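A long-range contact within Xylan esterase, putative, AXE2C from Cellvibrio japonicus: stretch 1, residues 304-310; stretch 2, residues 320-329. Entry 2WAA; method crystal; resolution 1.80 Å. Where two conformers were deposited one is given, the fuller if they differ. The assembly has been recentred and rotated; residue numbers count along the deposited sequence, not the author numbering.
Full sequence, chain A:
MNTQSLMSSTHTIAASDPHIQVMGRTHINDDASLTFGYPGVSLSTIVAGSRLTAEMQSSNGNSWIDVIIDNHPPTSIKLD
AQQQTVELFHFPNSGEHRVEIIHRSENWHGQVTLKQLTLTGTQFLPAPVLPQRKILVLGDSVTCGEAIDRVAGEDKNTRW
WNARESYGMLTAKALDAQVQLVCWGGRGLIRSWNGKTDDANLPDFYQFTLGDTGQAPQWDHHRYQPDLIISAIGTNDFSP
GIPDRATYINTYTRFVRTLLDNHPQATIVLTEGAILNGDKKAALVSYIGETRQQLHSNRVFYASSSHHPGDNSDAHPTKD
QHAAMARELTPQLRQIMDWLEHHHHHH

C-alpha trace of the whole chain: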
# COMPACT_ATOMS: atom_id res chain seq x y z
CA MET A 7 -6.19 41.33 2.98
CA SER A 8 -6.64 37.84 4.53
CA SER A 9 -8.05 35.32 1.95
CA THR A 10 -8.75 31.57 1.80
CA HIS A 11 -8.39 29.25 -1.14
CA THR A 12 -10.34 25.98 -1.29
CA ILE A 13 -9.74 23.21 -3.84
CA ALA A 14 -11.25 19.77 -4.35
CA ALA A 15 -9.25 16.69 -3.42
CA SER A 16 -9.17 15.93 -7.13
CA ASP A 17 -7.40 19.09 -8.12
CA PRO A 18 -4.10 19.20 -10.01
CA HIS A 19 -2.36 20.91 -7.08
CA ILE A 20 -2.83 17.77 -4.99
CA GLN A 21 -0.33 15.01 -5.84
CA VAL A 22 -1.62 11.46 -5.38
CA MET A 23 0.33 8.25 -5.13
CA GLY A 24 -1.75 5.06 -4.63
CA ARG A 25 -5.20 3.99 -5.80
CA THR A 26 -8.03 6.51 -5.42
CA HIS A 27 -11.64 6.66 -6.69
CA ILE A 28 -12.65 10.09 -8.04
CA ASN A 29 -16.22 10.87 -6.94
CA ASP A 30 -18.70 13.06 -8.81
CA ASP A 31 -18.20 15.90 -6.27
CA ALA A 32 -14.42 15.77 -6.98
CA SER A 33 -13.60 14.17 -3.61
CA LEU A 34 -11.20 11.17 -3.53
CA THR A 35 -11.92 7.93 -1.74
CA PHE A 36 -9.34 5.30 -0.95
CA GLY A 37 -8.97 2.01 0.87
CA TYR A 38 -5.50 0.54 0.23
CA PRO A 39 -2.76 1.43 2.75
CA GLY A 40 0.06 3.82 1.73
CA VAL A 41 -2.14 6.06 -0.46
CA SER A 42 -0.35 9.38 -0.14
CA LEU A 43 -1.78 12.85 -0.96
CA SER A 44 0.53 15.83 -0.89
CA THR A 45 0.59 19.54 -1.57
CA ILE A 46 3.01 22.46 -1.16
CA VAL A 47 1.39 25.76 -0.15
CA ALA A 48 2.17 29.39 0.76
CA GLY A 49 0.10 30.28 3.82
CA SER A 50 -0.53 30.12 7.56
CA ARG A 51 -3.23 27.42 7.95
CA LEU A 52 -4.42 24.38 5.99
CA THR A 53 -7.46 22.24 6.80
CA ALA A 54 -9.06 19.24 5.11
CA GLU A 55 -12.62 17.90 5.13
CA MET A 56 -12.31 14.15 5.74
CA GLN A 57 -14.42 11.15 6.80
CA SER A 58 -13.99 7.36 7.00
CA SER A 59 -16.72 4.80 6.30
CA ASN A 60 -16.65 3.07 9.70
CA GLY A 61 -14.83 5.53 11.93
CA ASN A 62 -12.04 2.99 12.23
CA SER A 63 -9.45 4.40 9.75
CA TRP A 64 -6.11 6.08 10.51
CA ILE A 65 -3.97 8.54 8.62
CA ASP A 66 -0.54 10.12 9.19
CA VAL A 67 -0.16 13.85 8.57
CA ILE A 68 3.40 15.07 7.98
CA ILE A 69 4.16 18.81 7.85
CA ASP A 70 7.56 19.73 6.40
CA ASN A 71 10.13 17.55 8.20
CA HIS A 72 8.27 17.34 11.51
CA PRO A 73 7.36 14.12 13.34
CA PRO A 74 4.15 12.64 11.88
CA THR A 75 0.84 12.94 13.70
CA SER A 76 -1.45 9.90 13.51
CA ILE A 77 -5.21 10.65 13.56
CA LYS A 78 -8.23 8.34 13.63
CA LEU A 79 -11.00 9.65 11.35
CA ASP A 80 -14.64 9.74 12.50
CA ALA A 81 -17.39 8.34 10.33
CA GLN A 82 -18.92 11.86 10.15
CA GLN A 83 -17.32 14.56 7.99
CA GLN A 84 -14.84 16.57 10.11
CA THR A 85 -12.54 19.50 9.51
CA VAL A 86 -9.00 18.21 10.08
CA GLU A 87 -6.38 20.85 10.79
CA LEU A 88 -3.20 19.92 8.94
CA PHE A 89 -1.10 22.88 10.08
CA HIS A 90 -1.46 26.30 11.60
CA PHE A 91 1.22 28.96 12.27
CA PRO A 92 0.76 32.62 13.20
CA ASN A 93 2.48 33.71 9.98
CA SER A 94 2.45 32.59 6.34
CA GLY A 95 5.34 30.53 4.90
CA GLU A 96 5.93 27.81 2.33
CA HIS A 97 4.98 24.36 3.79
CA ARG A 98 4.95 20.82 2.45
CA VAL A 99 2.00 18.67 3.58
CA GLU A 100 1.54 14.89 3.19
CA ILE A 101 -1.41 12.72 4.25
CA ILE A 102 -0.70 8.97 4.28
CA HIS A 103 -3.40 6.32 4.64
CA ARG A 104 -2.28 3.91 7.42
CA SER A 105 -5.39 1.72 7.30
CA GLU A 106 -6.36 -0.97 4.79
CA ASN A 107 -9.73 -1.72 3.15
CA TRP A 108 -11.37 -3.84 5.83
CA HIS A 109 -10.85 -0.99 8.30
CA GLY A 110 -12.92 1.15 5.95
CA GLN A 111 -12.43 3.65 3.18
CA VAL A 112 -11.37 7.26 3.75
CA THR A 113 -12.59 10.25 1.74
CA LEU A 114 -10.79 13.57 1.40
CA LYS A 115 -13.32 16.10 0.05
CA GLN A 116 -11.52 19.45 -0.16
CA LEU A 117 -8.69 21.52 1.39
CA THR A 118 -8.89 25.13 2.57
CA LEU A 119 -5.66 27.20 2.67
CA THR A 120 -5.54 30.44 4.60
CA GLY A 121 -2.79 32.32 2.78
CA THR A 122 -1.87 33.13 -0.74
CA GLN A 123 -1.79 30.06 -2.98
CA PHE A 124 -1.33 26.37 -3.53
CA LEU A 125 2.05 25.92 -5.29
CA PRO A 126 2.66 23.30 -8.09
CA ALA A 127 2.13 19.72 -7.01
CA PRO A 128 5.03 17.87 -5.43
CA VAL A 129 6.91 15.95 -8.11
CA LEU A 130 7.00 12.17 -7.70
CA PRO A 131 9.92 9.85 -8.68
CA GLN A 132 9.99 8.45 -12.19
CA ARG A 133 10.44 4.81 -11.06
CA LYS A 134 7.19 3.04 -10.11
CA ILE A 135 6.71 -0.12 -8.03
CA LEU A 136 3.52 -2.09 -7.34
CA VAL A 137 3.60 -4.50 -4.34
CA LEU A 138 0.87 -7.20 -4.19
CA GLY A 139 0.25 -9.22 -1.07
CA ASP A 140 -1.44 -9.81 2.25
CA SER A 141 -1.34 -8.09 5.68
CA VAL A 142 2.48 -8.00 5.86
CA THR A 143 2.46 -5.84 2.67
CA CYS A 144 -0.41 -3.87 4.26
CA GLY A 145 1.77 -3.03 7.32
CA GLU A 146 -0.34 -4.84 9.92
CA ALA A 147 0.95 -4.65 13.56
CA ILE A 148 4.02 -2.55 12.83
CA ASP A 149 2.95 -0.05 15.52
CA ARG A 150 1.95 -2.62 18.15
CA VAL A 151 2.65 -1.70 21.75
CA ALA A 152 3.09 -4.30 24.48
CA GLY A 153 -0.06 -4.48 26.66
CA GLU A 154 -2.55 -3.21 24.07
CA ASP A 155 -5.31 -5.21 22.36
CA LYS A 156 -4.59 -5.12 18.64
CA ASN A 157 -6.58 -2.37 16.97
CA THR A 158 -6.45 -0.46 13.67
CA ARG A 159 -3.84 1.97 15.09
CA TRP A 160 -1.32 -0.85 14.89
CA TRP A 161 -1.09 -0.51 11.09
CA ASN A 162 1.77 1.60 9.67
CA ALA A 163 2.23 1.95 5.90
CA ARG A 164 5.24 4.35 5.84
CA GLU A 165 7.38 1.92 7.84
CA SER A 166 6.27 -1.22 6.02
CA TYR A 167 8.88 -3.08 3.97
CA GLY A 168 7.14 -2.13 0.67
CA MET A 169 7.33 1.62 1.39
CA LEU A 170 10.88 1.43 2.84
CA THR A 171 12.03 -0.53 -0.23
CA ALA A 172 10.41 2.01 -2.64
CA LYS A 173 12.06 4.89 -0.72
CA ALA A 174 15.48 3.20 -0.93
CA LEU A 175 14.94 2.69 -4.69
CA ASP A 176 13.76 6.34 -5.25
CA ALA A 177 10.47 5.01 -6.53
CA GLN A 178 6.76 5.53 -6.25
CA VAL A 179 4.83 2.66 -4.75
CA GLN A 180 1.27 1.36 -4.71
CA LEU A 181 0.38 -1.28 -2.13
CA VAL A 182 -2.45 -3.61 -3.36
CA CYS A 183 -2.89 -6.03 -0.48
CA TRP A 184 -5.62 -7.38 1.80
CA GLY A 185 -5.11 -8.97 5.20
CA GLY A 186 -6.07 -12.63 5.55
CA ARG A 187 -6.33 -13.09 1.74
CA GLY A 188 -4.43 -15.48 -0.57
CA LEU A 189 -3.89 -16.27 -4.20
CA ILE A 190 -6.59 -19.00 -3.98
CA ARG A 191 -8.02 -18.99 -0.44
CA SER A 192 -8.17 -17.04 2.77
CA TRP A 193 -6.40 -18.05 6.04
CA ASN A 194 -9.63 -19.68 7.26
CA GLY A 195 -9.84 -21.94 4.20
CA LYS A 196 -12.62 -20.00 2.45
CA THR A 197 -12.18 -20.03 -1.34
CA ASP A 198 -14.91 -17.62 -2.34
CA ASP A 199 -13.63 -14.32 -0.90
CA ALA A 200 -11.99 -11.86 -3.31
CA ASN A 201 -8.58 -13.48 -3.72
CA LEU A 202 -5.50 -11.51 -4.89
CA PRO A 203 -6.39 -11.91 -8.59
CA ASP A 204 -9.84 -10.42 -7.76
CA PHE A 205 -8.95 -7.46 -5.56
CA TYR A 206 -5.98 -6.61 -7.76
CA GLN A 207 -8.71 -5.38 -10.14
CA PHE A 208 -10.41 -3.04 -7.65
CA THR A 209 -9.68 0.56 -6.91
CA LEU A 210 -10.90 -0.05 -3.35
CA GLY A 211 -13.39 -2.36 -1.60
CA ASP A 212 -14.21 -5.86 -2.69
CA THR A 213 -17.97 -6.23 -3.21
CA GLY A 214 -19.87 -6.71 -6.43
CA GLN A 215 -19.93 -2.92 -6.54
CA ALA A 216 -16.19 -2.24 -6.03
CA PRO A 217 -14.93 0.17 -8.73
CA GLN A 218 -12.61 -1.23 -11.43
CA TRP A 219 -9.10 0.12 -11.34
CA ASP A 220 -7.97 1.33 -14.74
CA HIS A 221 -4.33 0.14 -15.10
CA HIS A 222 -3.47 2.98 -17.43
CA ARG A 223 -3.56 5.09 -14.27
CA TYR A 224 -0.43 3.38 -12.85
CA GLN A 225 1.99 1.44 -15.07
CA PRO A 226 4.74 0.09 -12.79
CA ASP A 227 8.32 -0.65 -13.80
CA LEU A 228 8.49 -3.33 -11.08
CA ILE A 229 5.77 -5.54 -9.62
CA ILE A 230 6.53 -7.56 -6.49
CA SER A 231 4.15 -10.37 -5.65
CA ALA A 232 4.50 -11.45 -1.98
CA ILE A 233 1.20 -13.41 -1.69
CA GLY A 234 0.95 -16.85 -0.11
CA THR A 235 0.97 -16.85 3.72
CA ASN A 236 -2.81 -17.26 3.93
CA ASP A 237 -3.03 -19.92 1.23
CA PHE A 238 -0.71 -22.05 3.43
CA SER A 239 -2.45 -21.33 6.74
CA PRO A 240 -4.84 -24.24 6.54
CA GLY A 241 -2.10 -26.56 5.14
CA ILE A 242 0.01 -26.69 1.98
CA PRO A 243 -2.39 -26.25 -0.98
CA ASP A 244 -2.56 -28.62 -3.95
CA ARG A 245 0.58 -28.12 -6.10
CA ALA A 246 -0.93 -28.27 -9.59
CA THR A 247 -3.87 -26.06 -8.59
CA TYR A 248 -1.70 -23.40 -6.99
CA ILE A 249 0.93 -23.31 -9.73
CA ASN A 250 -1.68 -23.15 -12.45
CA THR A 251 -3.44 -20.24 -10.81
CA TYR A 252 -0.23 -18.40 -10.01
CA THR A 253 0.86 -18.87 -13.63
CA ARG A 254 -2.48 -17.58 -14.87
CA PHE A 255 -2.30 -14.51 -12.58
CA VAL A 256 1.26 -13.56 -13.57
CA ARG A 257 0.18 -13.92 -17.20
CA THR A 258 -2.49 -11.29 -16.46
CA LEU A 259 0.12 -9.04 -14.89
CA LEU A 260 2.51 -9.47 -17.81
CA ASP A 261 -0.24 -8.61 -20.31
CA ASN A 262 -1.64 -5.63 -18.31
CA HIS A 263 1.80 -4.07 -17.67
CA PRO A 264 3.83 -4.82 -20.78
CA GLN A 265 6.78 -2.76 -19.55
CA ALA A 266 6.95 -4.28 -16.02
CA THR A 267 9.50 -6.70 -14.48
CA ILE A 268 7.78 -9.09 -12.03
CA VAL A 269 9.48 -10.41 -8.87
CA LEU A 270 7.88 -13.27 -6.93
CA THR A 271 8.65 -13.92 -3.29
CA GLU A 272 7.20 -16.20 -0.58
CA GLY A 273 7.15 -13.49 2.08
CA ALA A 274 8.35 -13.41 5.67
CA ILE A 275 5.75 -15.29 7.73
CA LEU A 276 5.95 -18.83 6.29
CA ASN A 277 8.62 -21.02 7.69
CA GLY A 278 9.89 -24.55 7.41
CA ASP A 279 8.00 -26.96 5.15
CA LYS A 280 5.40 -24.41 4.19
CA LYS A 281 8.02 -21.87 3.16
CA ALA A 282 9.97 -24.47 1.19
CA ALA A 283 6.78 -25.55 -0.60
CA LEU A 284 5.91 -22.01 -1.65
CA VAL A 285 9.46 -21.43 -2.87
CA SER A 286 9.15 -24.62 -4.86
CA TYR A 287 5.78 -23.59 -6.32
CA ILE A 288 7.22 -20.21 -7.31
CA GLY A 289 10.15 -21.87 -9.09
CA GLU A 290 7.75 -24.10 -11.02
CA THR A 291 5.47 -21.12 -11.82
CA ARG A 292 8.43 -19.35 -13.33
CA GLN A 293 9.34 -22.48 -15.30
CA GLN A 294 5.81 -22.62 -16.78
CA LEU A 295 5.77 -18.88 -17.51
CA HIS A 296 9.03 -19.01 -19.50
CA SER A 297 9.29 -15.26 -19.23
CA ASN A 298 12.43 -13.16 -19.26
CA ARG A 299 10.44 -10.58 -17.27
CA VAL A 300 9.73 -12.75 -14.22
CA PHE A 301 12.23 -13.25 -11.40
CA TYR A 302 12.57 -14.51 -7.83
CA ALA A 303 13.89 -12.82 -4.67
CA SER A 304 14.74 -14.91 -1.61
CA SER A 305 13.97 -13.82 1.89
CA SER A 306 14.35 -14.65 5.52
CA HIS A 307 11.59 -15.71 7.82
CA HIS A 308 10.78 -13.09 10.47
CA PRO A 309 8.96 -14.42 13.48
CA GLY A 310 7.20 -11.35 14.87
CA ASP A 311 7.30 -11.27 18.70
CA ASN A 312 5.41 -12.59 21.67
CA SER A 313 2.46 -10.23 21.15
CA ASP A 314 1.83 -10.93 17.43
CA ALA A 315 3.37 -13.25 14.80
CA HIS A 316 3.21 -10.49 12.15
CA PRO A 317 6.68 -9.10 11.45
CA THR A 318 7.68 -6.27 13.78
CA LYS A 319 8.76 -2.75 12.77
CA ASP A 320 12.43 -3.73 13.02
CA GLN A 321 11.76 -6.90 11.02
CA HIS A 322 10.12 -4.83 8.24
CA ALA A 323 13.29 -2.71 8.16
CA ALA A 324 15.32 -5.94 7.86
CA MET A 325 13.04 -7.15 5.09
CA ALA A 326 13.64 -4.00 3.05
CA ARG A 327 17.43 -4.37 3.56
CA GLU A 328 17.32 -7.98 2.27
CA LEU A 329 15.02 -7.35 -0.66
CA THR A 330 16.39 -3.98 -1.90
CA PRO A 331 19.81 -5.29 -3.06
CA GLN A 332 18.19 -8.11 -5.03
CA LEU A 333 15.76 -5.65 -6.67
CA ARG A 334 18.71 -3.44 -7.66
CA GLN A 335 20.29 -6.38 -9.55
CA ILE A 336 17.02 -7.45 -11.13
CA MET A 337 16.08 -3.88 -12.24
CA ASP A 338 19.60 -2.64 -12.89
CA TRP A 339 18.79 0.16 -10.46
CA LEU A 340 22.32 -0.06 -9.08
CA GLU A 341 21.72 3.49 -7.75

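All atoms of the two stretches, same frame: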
# COMPACT_ATOMS: atom_id res chain seq x y z
N SER A 304 14.84 -14.07 -2.80
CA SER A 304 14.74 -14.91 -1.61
C SER A 304 14.56 -14.03 -0.38
O SER A 304 14.92 -12.85 -0.34
CB SER A 304 16.02 -15.78 -1.44
OG SER A 304 17.19 -14.97 -1.40
N SER A 305 14.06 -14.63 0.69
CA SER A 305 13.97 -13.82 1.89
C SER A 305 14.05 -14.67 3.12
O SER A 305 13.93 -15.90 3.04
CB SER A 305 12.64 -13.15 1.90
OG SER A 305 11.69 -14.16 1.76
N SER A 306 14.24 -13.99 4.25
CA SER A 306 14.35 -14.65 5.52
C SER A 306 12.96 -14.75 6.09
O SER A 306 12.13 -13.89 5.85
CB SER A 306 15.19 -13.80 6.50
OG SER A 306 16.55 -13.84 6.10
N HIS A 307 12.77 -15.72 6.95
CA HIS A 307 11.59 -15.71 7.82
C HIS A 307 11.79 -14.72 8.96
O HIS A 307 12.88 -14.65 9.55
CB HIS A 307 11.41 -17.13 8.40
CG HIS A 307 10.49 -17.19 9.58
ND1 HIS A 307 9.13 -17.05 9.47
CD2 HIS A 307 10.74 -17.50 10.89
CE1 HIS A 307 8.57 -17.22 10.66
NE2 HIS A 307 9.52 -17.48 11.54
N HIS A 308 10.76 -13.93 9.27
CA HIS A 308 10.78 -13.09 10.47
C HIS A 308 9.65 -13.51 11.37
O HIS A 308 8.53 -13.64 10.92
CB HIS A 308 10.67 -11.61 10.09
CG HIS A 308 11.83 -11.16 9.27
ND1 HIS A 308 13.04 -10.80 9.83
CD2 HIS A 308 12.00 -11.10 7.93
CE1 HIS A 308 13.89 -10.50 8.87
NE2 HIS A 308 13.29 -10.67 7.70
N PRO A 309 9.95 -13.75 12.65
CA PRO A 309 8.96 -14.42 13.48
C PRO A 309 7.98 -13.52 14.21
O PRO A 309 7.17 -14.03 14.95
CB PRO A 309 9.85 -15.18 14.50
CG PRO A 309 10.96 -14.20 14.73
CD PRO A 309 11.28 -13.75 13.28
N GLY A 310 8.03 -12.20 14.04
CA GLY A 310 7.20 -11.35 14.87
C GLY A 310 7.73 -11.29 16.30
O GLY A 310 8.94 -11.29 16.50
N ASP A 320 11.02 -3.51 13.40
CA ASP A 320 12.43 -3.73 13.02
C ASP A 320 12.61 -4.86 11.98
O ASP A 320 13.52 -4.82 11.16
CB ASP A 320 13.27 -4.04 14.26
CG ASP A 320 13.45 -2.81 15.12
OD1 ASP A 320 13.30 -1.67 14.60
OD2 ASP A 320 13.74 -2.99 16.32
N GLN A 321 11.74 -5.87 12.03
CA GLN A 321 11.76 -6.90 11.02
C GLN A 321 11.40 -6.35 9.62
O GLN A 321 12.00 -6.74 8.61
CB GLN A 321 10.85 -8.04 11.42
CG GLN A 321 11.49 -8.84 12.59
CD GLN A 321 10.53 -9.70 13.36
OE1 GLN A 321 9.35 -9.86 13.00
NE2 GLN A 321 11.03 -10.27 14.46
N HIS A 322 10.40 -5.48 9.54
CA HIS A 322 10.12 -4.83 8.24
C HIS A 322 11.34 -4.08 7.71
O HIS A 322 11.60 -4.08 6.52
CB HIS A 322 8.94 -3.87 8.38
CG HIS A 322 7.61 -4.53 8.19
ND1 HIS A 322 6.93 -4.52 6.99
CD2 HIS A 322 6.83 -5.23 9.06
CE1 HIS A 322 5.79 -5.20 7.12
NE2 HIS A 322 5.71 -5.64 8.37
N ALA A 323 12.07 -3.39 8.59
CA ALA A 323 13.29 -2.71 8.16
C ALA A 323 14.30 -3.73 7.63
O ALA A 323 14.92 -3.51 6.57
CB ALA A 323 13.89 -1.90 9.34
N ALA A 324 14.41 -4.87 8.32
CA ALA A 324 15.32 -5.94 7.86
C ALA A 324 14.88 -6.46 6.50
O ALA A 324 15.72 -6.74 5.63
CB ALA A 324 15.40 -7.06 8.88
N MET A 325 13.56 -6.60 6.31
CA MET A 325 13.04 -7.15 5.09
C MET A 325 13.40 -6.23 3.90
O MET A 325 13.78 -6.69 2.83
CB MET A 325 11.50 -7.32 5.20
CG MET A 325 11.06 -8.42 6.16
SD MET A 325 9.25 -8.35 6.36
CE MET A 325 8.71 -8.54 4.73
N ALA A 326 13.32 -4.92 4.11
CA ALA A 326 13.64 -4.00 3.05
C ALA A 326 15.13 -4.09 2.74
O ALA A 326 15.52 -4.07 1.59
CB ALA A 326 13.24 -2.54 3.45
N ARG A 327 15.97 -4.21 3.78
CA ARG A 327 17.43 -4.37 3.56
C ARG A 327 17.82 -5.66 2.81
O ARG A 327 18.85 -5.71 2.07
CB ARG A 327 18.17 -4.29 4.90
CG ARG A 327 18.11 -2.90 5.53
CD ARG A 327 19.09 -2.83 6.71
NE ARG A 327 18.77 -3.79 7.77
CZ ARG A 327 18.04 -3.48 8.85
NH1 ARG A 327 17.56 -2.26 9.01
NH2 ARG A 327 17.81 -4.40 9.77
N GLU A 328 17.03 -6.73 2.96
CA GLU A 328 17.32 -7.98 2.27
C GLU A 328 16.84 -7.97 0.84
O GLU A 328 17.47 -8.54 -0.04
CB GLU A 328 16.66 -9.16 2.98
CG GLU A 328 17.40 -9.70 4.15
CD GLU A 328 16.86 -11.06 4.55
OE1 GLU A 328 15.79 -11.48 4.03
OE2 GLU A 328 17.50 -11.73 5.36
N LEU A 329 15.69 -7.32 0.63
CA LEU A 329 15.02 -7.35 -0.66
C LEU A 329 15.67 -6.32 -1.61
O LEU A 329 15.87 -6.61 -2.78
CB LEU A 329 13.54 -6.98 -0.45
CG LEU A 329 12.69 -6.69 -1.68
CD1 LEU A 329 12.69 -7.96 -2.58
CD2 LEU A 329 11.27 -6.35 -1.26

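The most unusual feature of this contact is a very short hydrogen bond: Ser306 OG lies 2.4 Å from Glu328 OE2, with the hydroxyl as donor. A separation this small is at the lower limit for two oxygens; Glu328 was deposited in two conformers, one of which is given. The same carboxylate also takes a backbone hydrogen bond, Ser306 N to Glu328 OE1 at 3.0 Å with an N-H...acceptor angle of 140°. One serine thus offers both its amide and its hydroxyl to the two oxygens of one glutamate. The m rotamer of Ser306 (chi1 -72°) and a CA-to-CB bond directed toward the helix allow this pincer.

Seven residues earlier on the helix, two turns away, the arrangement is echoed with different chemistry. Gln321 reads the backbone of Gly310 in both directions: Gly310 N donates to Gln321 OE1 at 2.9 Å, and Gln321 NE2 donates to Gly310 O at 3.1 Å. The second bond is the straighter, 157° against 133°. A primary amide suits this task because it carries a donor and an acceptor side by side, matching the NH and CO of a single residue. Gly310 has a phi of 73°, a value that by itself favours glycine, and its backbone is presented to the amide in this conformation. The loop has no regular secondary structure, and Ser306 N and both the N and O of Gly310 are met by side chains from the helix.

Between these two polar clamps sits His308, which has the largest area covered by the other stretch, 95 Å². Its CA-to-CB bond points toward the helix, its rotamer is m, and the ring lies against the 321-325 turn. Gln321 O lies over one face. Ala324 CB approaches His308 CE1 at 3.8 Å and Met325 CG approaches His308 CD2 at 3.3 Å, both obliquely to the ring. Met325 SD is 4.9 Å from the centroid of the His308 ring, also oblique. His308 NE2 is buried by the contact and has no partner anywhere in the model.

The alternation is plain in the loop: the CA-to-CB bonds of Ser306 and His308 point toward the helix, whereas that of His307 points away and His307 makes no contact. For a designer, the rule is to clamp the loop at two points with helix side chains, one pairing with a backbone NH and a hydroxyl, the other with the NH and CO of a glycine, and fill the space between with a ring.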